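Local coordinates for protein CT_858 (Chlamydia trachomatis, PDB 3DOR) that is a secreted chlamydial protease, crystallised as a mature dimer, that probably cleaves proteins as a serine-type endopeptidase of the S41 kind, at residues T539-R544 and Y548-D553. Sequence-based numbering, arbitrary orientation.
Sequences TANDIR and YSEYLD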
ATOM      1  N   THR B 539     -15.012  28.996  27.780  1.00 28.28           N
ATOM      2  CA  THR B 539     -15.255  30.436  27.815  1.00 28.85           C
ATOM      3  C   THR B 539     -13.935  31.182  27.670  1.00 29.92           C
ATOM      4  O   THR B 539     -12.862  30.576  27.668  1.00 30.22           O
ATOM      5  CB  THR B 539     -15.890  30.890  29.155  1.00 29.42           C
ATOM      6  OG1 THR B 539     -14.994  30.577  30.231  1.00 26.91           O
ATOM      7  CG2 THR B 539     -17.239  30.209  29.388  1.00 27.08           C
ATOM      8  N   ALA B 540     -14.011  32.503  27.547  1.00 29.92           N
ATOM      9  CA  ALA B 540     -12.799  33.301  27.434  1.00 29.83           C
ATOM     10  C   ALA B 540     -12.013  33.151  28.741  1.00 29.35           C
ATOM     11  O   ALA B 540     -10.789  33.076  28.730  1.00 31.62           O
ATOM     12  CB  ALA B 540     -13.149  34.777  27.176  1.00 29.42           C
ATOM     13  N   ASN B 541     -12.715  33.089  29.869  1.00 29.20           N
ATOM     14  CA  ASN B 541     -12.033  32.921  31.150  1.00 31.66           C
ATOM     15  C   ASN B 541     -11.313  31.572  31.227  1.00 32.46           C
ATOM     16  O   ASN B 541     -10.261  31.454  31.865  1.00 31.99           O
ATOM     17  CB  ASN B 541     -13.017  33.051  32.315  1.00 34.03           C
ATOM     18  CG  ASN B 541     -13.447  34.489  32.552  1.00 37.49           C
ATOM     19  OD1 ASN B 541     -12.687  35.419  32.279  1.00 36.34           O
ATOM     20  ND2 ASN B 541     -14.662  34.679  33.068  1.00 37.73           N
ATOM     21  N   ASP B 542     -11.880  30.555  30.586  1.00 31.57           N
ATOM     22  CA  ASP B 542     -11.249  29.239  30.579  1.00 32.44           C
ATOM     23  C   ASP B 542      -9.952  29.330  29.802  1.00 34.19           C
ATOM     24  O   ASP B 542      -8.909  28.846  30.239  1.00 32.21           O
ATOM     25  CB  ASP B 542     -12.128  28.201  29.877  1.00 30.75           C
ATOM     26  CG  ASP B 542     -13.238  27.687  30.750  1.00 30.97           C
ATOM     27  OD1 ASP B 542     -12.983  27.454  31.956  1.00 29.52           O
ATOM     28  OD2 ASP B 542     -14.355  27.498  30.218  1.00 29.59           O
ATOM     29  N   ILE B 543     -10.049  29.971  28.642  1.00 36.65           N
ATOM     30  CA  ILE B 543      -8.944  30.123  27.711  1.00 38.48           C
ATOM     31  C   ILE B 543      -7.903  31.189  28.029  1.00 39.68           C
ATOM     32  O   ILE B 543      -6.705  30.930  27.931  1.00 40.08           O
ATOM     33  CB  ILE B 543      -9.505  30.389  26.293  1.00 37.76           C
ATOM     34  CG1 ILE B 543     -10.371  29.204  25.861  1.00 38.70           C
ATOM     35  CG2 ILE B 543      -8.380  30.618  25.306  1.00 38.18           C
ATOM     36  CD1 ILE B 543     -11.156  29.440  24.593  1.00 39.31           C
ATOM     37  N   ARG B 544      -8.350  32.376  28.417  1.00 41.16           N
ATOM     38  CA  ARG B 544      -7.421  33.468  28.679  1.00 44.23           C
ATOM     39  C   ARG B 544      -6.081  33.057  29.288  1.00 44.95           C
ATOM     40  O   ARG B 544      -5.032  33.382  28.734  1.00 47.09           O
ATOM     41  CB  ARG B 544      -8.070  34.560  29.536  1.00 44.03           C
ATOM     42  CG  ARG B 544      -7.179  35.797  29.652  1.00 46.61           C
ATOM     43  CD  ARG B 544      -7.919  37.045  30.137  1.00 46.81           C
ATOM     44  NE  ARG B 544      -8.994  37.466  29.235  1.00 46.44           N
ATOM     45  CZ  ARG B 544     -10.285  37.194  29.424  1.00 45.54           C
ATOM     46  NH1 ARG B 544     -10.677  36.495  30.483  1.00 44.33           N
ATOM     47  NH2 ARG B 544     -11.190  37.637  28.561  1.00 44.66           N
ATOM     48  N   TYR B 548      -8.985  26.877  32.512  1.00 28.50           N
ATOM     49  CA  TYR B 548     -10.225  26.126  32.310  1.00 27.34           C
ATOM     50  C   TYR B 548     -10.912  25.820  33.636  1.00 28.42           C
ATOM     51  O   TYR B 548     -11.531  24.758  33.796  1.00 28.63           O
ATOM     52  CB  TYR B 548      -9.948  24.808  31.575  1.00 27.84           C
ATOM     53  CG  TYR B 548      -9.216  24.980  30.268  1.00 26.39           C
ATOM     54  CD1 TYR B 548      -7.826  25.038  30.236  1.00 27.09           C
ATOM     55  CD2 TYR B 548      -9.916  25.157  29.073  1.00 27.13           C
ATOM     56  CE1 TYR B 548      -7.142  25.277  29.054  1.00 26.62           C
ATOM     57  CE2 TYR B 548      -9.241  25.402  27.870  1.00 28.69           C
ATOM     58  CZ  TYR B 548      -7.854  25.466  27.875  1.00 29.95           C
ATOM     59  OH  TYR B 548      -7.179  25.756  26.714  1.00 29.90           O
ATOM     60  N   SER B 549     -10.822  26.745  34.585  1.00 26.60           N
ATOM     61  CA  SER B 549     -11.420  26.506  35.887  1.00 27.36           C
ATOM     62  C   SER B 549     -12.933  26.497  35.828  1.00 26.32           C
ATOM     63  O   SER B 549     -13.571  25.754  36.564  1.00 29.75           O
ATOM     64  CB  SER B 549     -10.909  27.532  36.922  1.00 29.31           C
ATOM     65  OG  SER B 549     -11.310  28.850  36.604  1.00 33.65           O
ATOM     66  N   GLU B 550     -13.522  27.302  34.948  1.00 26.70           N
ATOM     67  CA  GLU B 550     -14.975  27.312  34.836  1.00 26.28           C
ATOM     68  C   GLU B 550     -15.443  25.990  34.231  1.00 25.33           C
ATOM     69  O   GLU B 550     -16.371  25.355  34.733  1.00 26.13           O
ATOM     70  CB  GLU B 550     -15.452  28.490  33.981  1.00 27.37           C
ATOM     71  CG  GLU B 550     -15.034  29.842  34.528  1.00 32.37           C
ATOM     72  CD  GLU B 550     -15.793  31.002  33.902  1.00 35.08           C
ATOM     73  OE1 GLU B 550     -16.328  30.843  32.783  1.00 34.53           O
ATOM     74  OE2 GLU B 550     -15.840  32.082  34.535  1.00 36.67           O
ATOM     75  N   TYR B 551     -14.795  25.582  33.147  1.00 24.13           N
ATOM     76  CA  TYR B 551     -15.120  24.326  32.488  1.00 23.13           C
ATOM     77  C   TYR B 551     -14.962  23.178  33.499  1.00 23.16           C
ATOM     78  O   TYR B 551     -15.890  22.399  33.732  1.00 22.16           O
ATOM     79  CB  TYR B 551     -14.169  24.113  31.311  1.00 20.93           C
ATOM     80  CG  TYR B 551     -14.312  22.782  30.602  1.00 21.80           C
ATOM     81  CD1 TYR B 551     -15.300  22.587  29.632  1.00 22.10           C
ATOM     82  CD2 TYR B 551     -13.435  21.724  30.874  1.00 18.77           C
ATOM     83  CE1 TYR B 551     -15.410  21.375  28.941  1.00 20.59           C
ATOM     84  CE2 TYR B 551     -13.536  20.505  30.193  1.00 20.30           C
ATOM     85  CZ  TYR B 551     -14.520  20.340  29.225  1.00 23.11           C
ATOM     86  OH  TYR B 551     -14.592  19.165  28.509  1.00 24.59           O
ATOM     87  N   LEU B 552     -13.786  23.090  34.110  1.00 22.97           N
ATOM     88  CA  LEU B 552     -13.524  22.026  35.077  1.00 24.45           C
ATOM     89  C   LEU B 552     -14.450  22.014  36.286  1.00 25.15           C
ATOM     90  O   LEU B 552     -14.882  20.943  36.718  1.00 23.72           O
ATOM     91  CB  LEU B 552     -12.060  22.065  35.529  1.00 24.05           C
ATOM     92  CG  LEU B 552     -11.082  21.553  34.469  1.00 25.04           C
ATOM     93  CD1 LEU B 552      -9.646  21.620  34.990  1.00 27.21           C
ATOM     94  CD2 LEU B 552     -11.450  20.124  34.100  1.00 23.12           C
ATOM     95  N   ASP B 553     -14.772  23.184  36.835  1.00 27.43           N
ATOM     96  CA  ASP B 553     -15.666  23.213  37.991  1.00 29.38           C
ATOM     97  C   ASP B 553     -17.028  22.662  37.612  1.00 28.40           C
ATOM     98  O   ASP B 553     -17.693  22.007  38.414  1.00 26.70           O
ATOM     99  CB  ASP B 553     -15.838  24.629  38.539  1.00 34.41           C
ATOM    100  CG  ASP B 553     -14.618  25.110  39.290  1.00 39.47           C
ATOM    101  OD1 ASP B 553     -13.826  24.260  39.768  1.00 41.13           O
ATOM    102  OD2 ASP B 553     -14.466  26.344  39.412  1.00 44.83           O
TER
HETATM  103  O   HOH W   1     -10.051  29.707  34.076  1.00 45.40           O
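Helix 540-544 and the first turn of helix 549-564 (549-553) run at 117° to each other, the axes of these short segments 8.4 Å apart at closest approach, and Tyr548 N donates to Asp542 O (3.0 Å) where the chain returns. The Asp542 carboxylate binds at the starts of both helices. Its OD1 accepts from Tyr551 N at 2.9 Å, on the syn side and nearly straight, while Glu550 N lies 3.0 Å from the same OD1. With CG set beside its own backbone N (chi1 -80°), the carboxylate also meets the start of its own helix. There OD2 takes the N-H of Thr539, and Thr539 OG1 accepts from Asp542 N, which makes a capping box. One carboxylate thus serves the first turns of two consecutive helices, whose N-terminal ends would probably stabilise its negative charge. Both helices follow strand 534-535, the outermost strand, within this chain, of the mixed sheet that contains the central strands of the S41 peptidase region. Glu550 reaches back, its chain extended, to the N-terminal end of helix 540-544. Thr539 OG1 donates to its OE1 (2.9 Å) and Asn541 ND2 to its OE2 (3.2 Å). Each donor comes from above the carboxylate plane, and the Asn541 amide stands almost perpendicular to that plane. Arg544 NH1 binds Asn541 OD1, which restrains the amide's rotation. A water joins Asn541 O to Ser549 N. The Tyr548 ring has Asp542 O over its centre, 3.8 Å above the plane. The Tyr548 hydroxyl is hydrogen-bonded to Tyr253 and Gln91.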